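Side-chain contact in transcription factor tau 138 kDa subunit (Saccharomyces cerevisiae, PDB 5AIM), which helps TFIIIC bind boxB promoter sites of tRNA and similar genes and so activate their transcription by RNA polymerase III: residues A[28-33]-A[70-75]. Residues are numbered along the deposited sequence; the frame is centred on the assembly and turned at random.
Sequences VAYLRE and RTEPVS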
loop_
_atom_site.group_PDB
_atom_site.type_symbol
_atom_site.label_atom_id
_atom_site.label_comp_id
_atom_site.label_asym_id
_atom_site.label_seq_id
_atom_site.Cartn_x
_atom_site.Cartn_y
_atom_site.Cartn_z
ATOM N N VAL A 28 1.003 2.612 8.235
ATOM C CA VAL A 28 2.001 1.549 8.109
ATOM C C VAL A 28 1.267 0.254 7.818
ATOM O O VAL A 28 0.249 -0.045 8.457
ATOM C CB VAL A 28 2.819 1.362 9.401
ATOM C CG1 VAL A 28 3.990 0.429 9.139
ATOM C CG2 VAL A 28 3.314 2.692 9.931
ATOM N N ALA A 29 1.764 -0.514 6.853
ATOM C CA ALA A 29 1.155 -1.807 6.558
ATOM C C ALA A 29 2.140 -2.763 5.921
ATOM O O ALA A 29 2.980 -2.358 5.123
ATOM C CB ALA A 29 -0.043 -1.631 5.643
ATOM N N TYR A 30 2.046 -4.036 6.292
ATOM C CA TYR A 30 2.698 -5.082 5.531
ATOM C C TYR A 30 1.954 -5.284 4.216
ATOM O O TYR A 30 0.718 -5.264 4.173
ATOM C CB TYR A 30 2.729 -6.389 6.328
ATOM C CG TYR A 30 3.791 -6.458 7.404
ATOM C CD1 TYR A 30 5.112 -6.117 7.133
ATOM C CD2 TYR A 30 3.479 -6.891 8.684
ATOM C CE1 TYR A 30 6.082 -6.192 8.112
ATOM C CE2 TYR A 30 4.452 -6.978 9.672
ATOM C CZ TYR A 30 5.752 -6.624 9.379
ATOM O OH TYR A 30 6.731 -6.697 10.346
ATOM N N LEU A 31 2.719 -5.468 3.145
ATOM C CA LEU A 31 2.150 -5.749 1.841
ATOM C C LEU A 31 1.821 -7.233 1.776
ATOM O O LEU A 31 2.691 -8.076 1.564
ATOM C CB LEU A 31 3.133 -5.336 0.748
ATOM C CG LEU A 31 2.581 -4.850 -0.588
ATOM C CD1 LEU A 31 1.679 -3.637 -0.385
ATOM C CD2 LEU A 31 3.748 -4.520 -1.517
ATOM N N ARG A 32 0.545 -7.528 1.990
ATOM C CA ARG A 32 0.053 -8.892 2.082
ATOM C C ARG A 32 -1.457 -8.853 1.894
ATOM O O ARG A 32 -2.042 -7.779 1.739
ATOM C CB ARG A 32 0.407 -9.502 3.442
ATOM C CG ARG A 32 -0.180 -8.729 4.620
ATOM C CD ARG A 32 0.217 -9.290 5.978
ATOM N NE ARG A 32 -0.217 -8.398 7.051
ATOM C CZ ARG A 32 0.032 -8.588 8.343
ATOM N NH1 ARG A 32 0.728 -9.642 8.748
ATOM N NH2 ARG A 32 -0.409 -7.705 9.229
ATOM N N GLU A 33 -2.088 -10.019 1.926
ATOM C CA GLU A 33 -3.515 -10.138 1.611
ATOM C C GLU A 33 -4.411 -9.157 2.370
ATOM O O GLU A 33 -5.292 -8.550 1.771
ATOM C CB GLU A 33 -3.982 -11.567 1.874
ATOM C CG GLU A 33 -5.439 -11.829 1.525
ATOM C CD GLU A 33 -5.802 -13.298 1.640
ATOM O OE1 GLU A 33 -5.871 -13.809 2.777
ATOM O OE2 GLU A 33 -6.016 -13.943 0.592
ATOM N N ARG A 70 10.174 -0.877 2.740
ATOM C CA ARG A 70 11.397 -1.578 3.115
ATOM C C ARG A 70 11.106 -2.977 3.616
ATOM O O ARG A 70 10.002 -3.259 4.075
ATOM C CB ARG A 70 12.196 -0.776 4.152
ATOM C CG ARG A 70 11.665 -0.822 5.577
ATOM C CD ARG A 70 12.691 -0.239 6.545
ATOM N NE ARG A 70 12.612 1.219 6.608
ATOM C CZ ARG A 70 12.402 1.924 7.716
ATOM N NH1 ARG A 70 12.255 1.326 8.895
ATOM N NH2 ARG A 70 12.347 3.247 7.644
ATOM N N THR A 71 12.101 -3.855 3.516
ATOM C CA THR A 71 11.954 -5.216 3.996
ATOM C C THR A 71 12.242 -5.256 5.487
ATOM O O THR A 71 13.268 -4.757 5.950
ATOM C CB THR A 71 12.897 -6.181 3.265
ATOM O OG1 THR A 71 12.615 -6.154 1.860
ATOM C CG2 THR A 71 12.729 -7.610 3.785
ATOM N N GLU A 72 11.313 -5.833 6.233
ATOM C CA GLU A 72 11.494 -6.055 7.653
ATOM C C GLU A 72 12.355 -7.308 7.800
ATOM O O GLU A 72 11.925 -8.393 7.427
ATOM C CB GLU A 72 10.127 -6.232 8.316
ATOM C CG GLU A 72 10.149 -6.109 9.823
ATOM C CD GLU A 72 10.783 -7.311 10.485
ATOM O OE1 GLU A 72 10.168 -8.394 10.445
ATOM O OE2 GLU A 72 11.891 -7.168 11.040
ATOM N N PRO A 73 13.580 -7.159 8.330
ATOM C CA PRO A 73 14.558 -8.251 8.209
ATOM C C PRO A 73 14.244 -9.518 9.006
ATOM O O PRO A 73 14.657 -10.607 8.601
ATOM C CB PRO A 73 15.860 -7.605 8.699
ATOM C CG PRO A 73 15.421 -6.505 9.597
ATOM C CD PRO A 73 14.146 -5.986 9.018
ATOM N N VAL A 74 13.542 -9.398 10.125
ATOM C CA VAL A 74 13.288 -10.570 10.956
ATOM C C VAL A 74 12.276 -11.488 10.276
ATOM O O VAL A 74 12.484 -12.702 10.211
ATOM C CB VAL A 74 12.798 -10.177 12.370
ATOM C CG1 VAL A 74 12.353 -11.404 13.157
ATOM C CG2 VAL A 74 13.893 -9.437 13.118
ATOM N N SER A 75 11.206 -10.901 9.747
ATOM C CA SER A 75 10.126 -11.664 9.126
ATOM C C SER A 75 10.274 -11.805 7.616
ATOM O O SER A 75 9.715 -12.722 7.018
ATOM C CB SER A 75 8.773 -11.009 9.433
ATOM O OG SER A 75 8.603 -9.775 8.745
#
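Tyr-30 and Glu-72 meet across the small antiparallel sheet of this extended winged-helix domain, a worked example of how a wing turn can be packed and tied by one side chain. Tyr-30 lies on strand 28-30 and Glu-72 adjoins strand 68-71, the sheet's outer strands; strand 78-81 runs between them, and its Ile-79 touches both residues. Glu-72 CB lies at the edge of the tyrosine ring, near its plane, 4.1 Å from Tyr-30 CE1. Next along the chain, Glu-72 CG makes the closest approach, 3.5 Å from Tyr-30 OH. With CG anti to the backbone N (chi1 -165°) and a bend at chi2, the carboxylate turns back over its own loop, leaving Glu-72 OE1 3.8 Å from Tyr-30 OH, a van der Waals neighbour. Two donors grip Glu-72 OE1 from the same face of the carboxylate: Ser-75 OG at 2.7 Å and Ser-75 N at 2.8 Å. Ser-75 OG in turn accepts from Arg-77 N, and Arg-77 makes a cation-pi contact with Tyr-30. Cutting Glu-72 back to an alanine is likely to leave the Val-74 and Ser-75 amides and the Ser-75 hydroxyl without their carboxylate partner. At the other tip, Glu-72 OE2 takes Val-74 N from above the carboxylate plane, 2.9 Å away with an N-H...O angle of 158°.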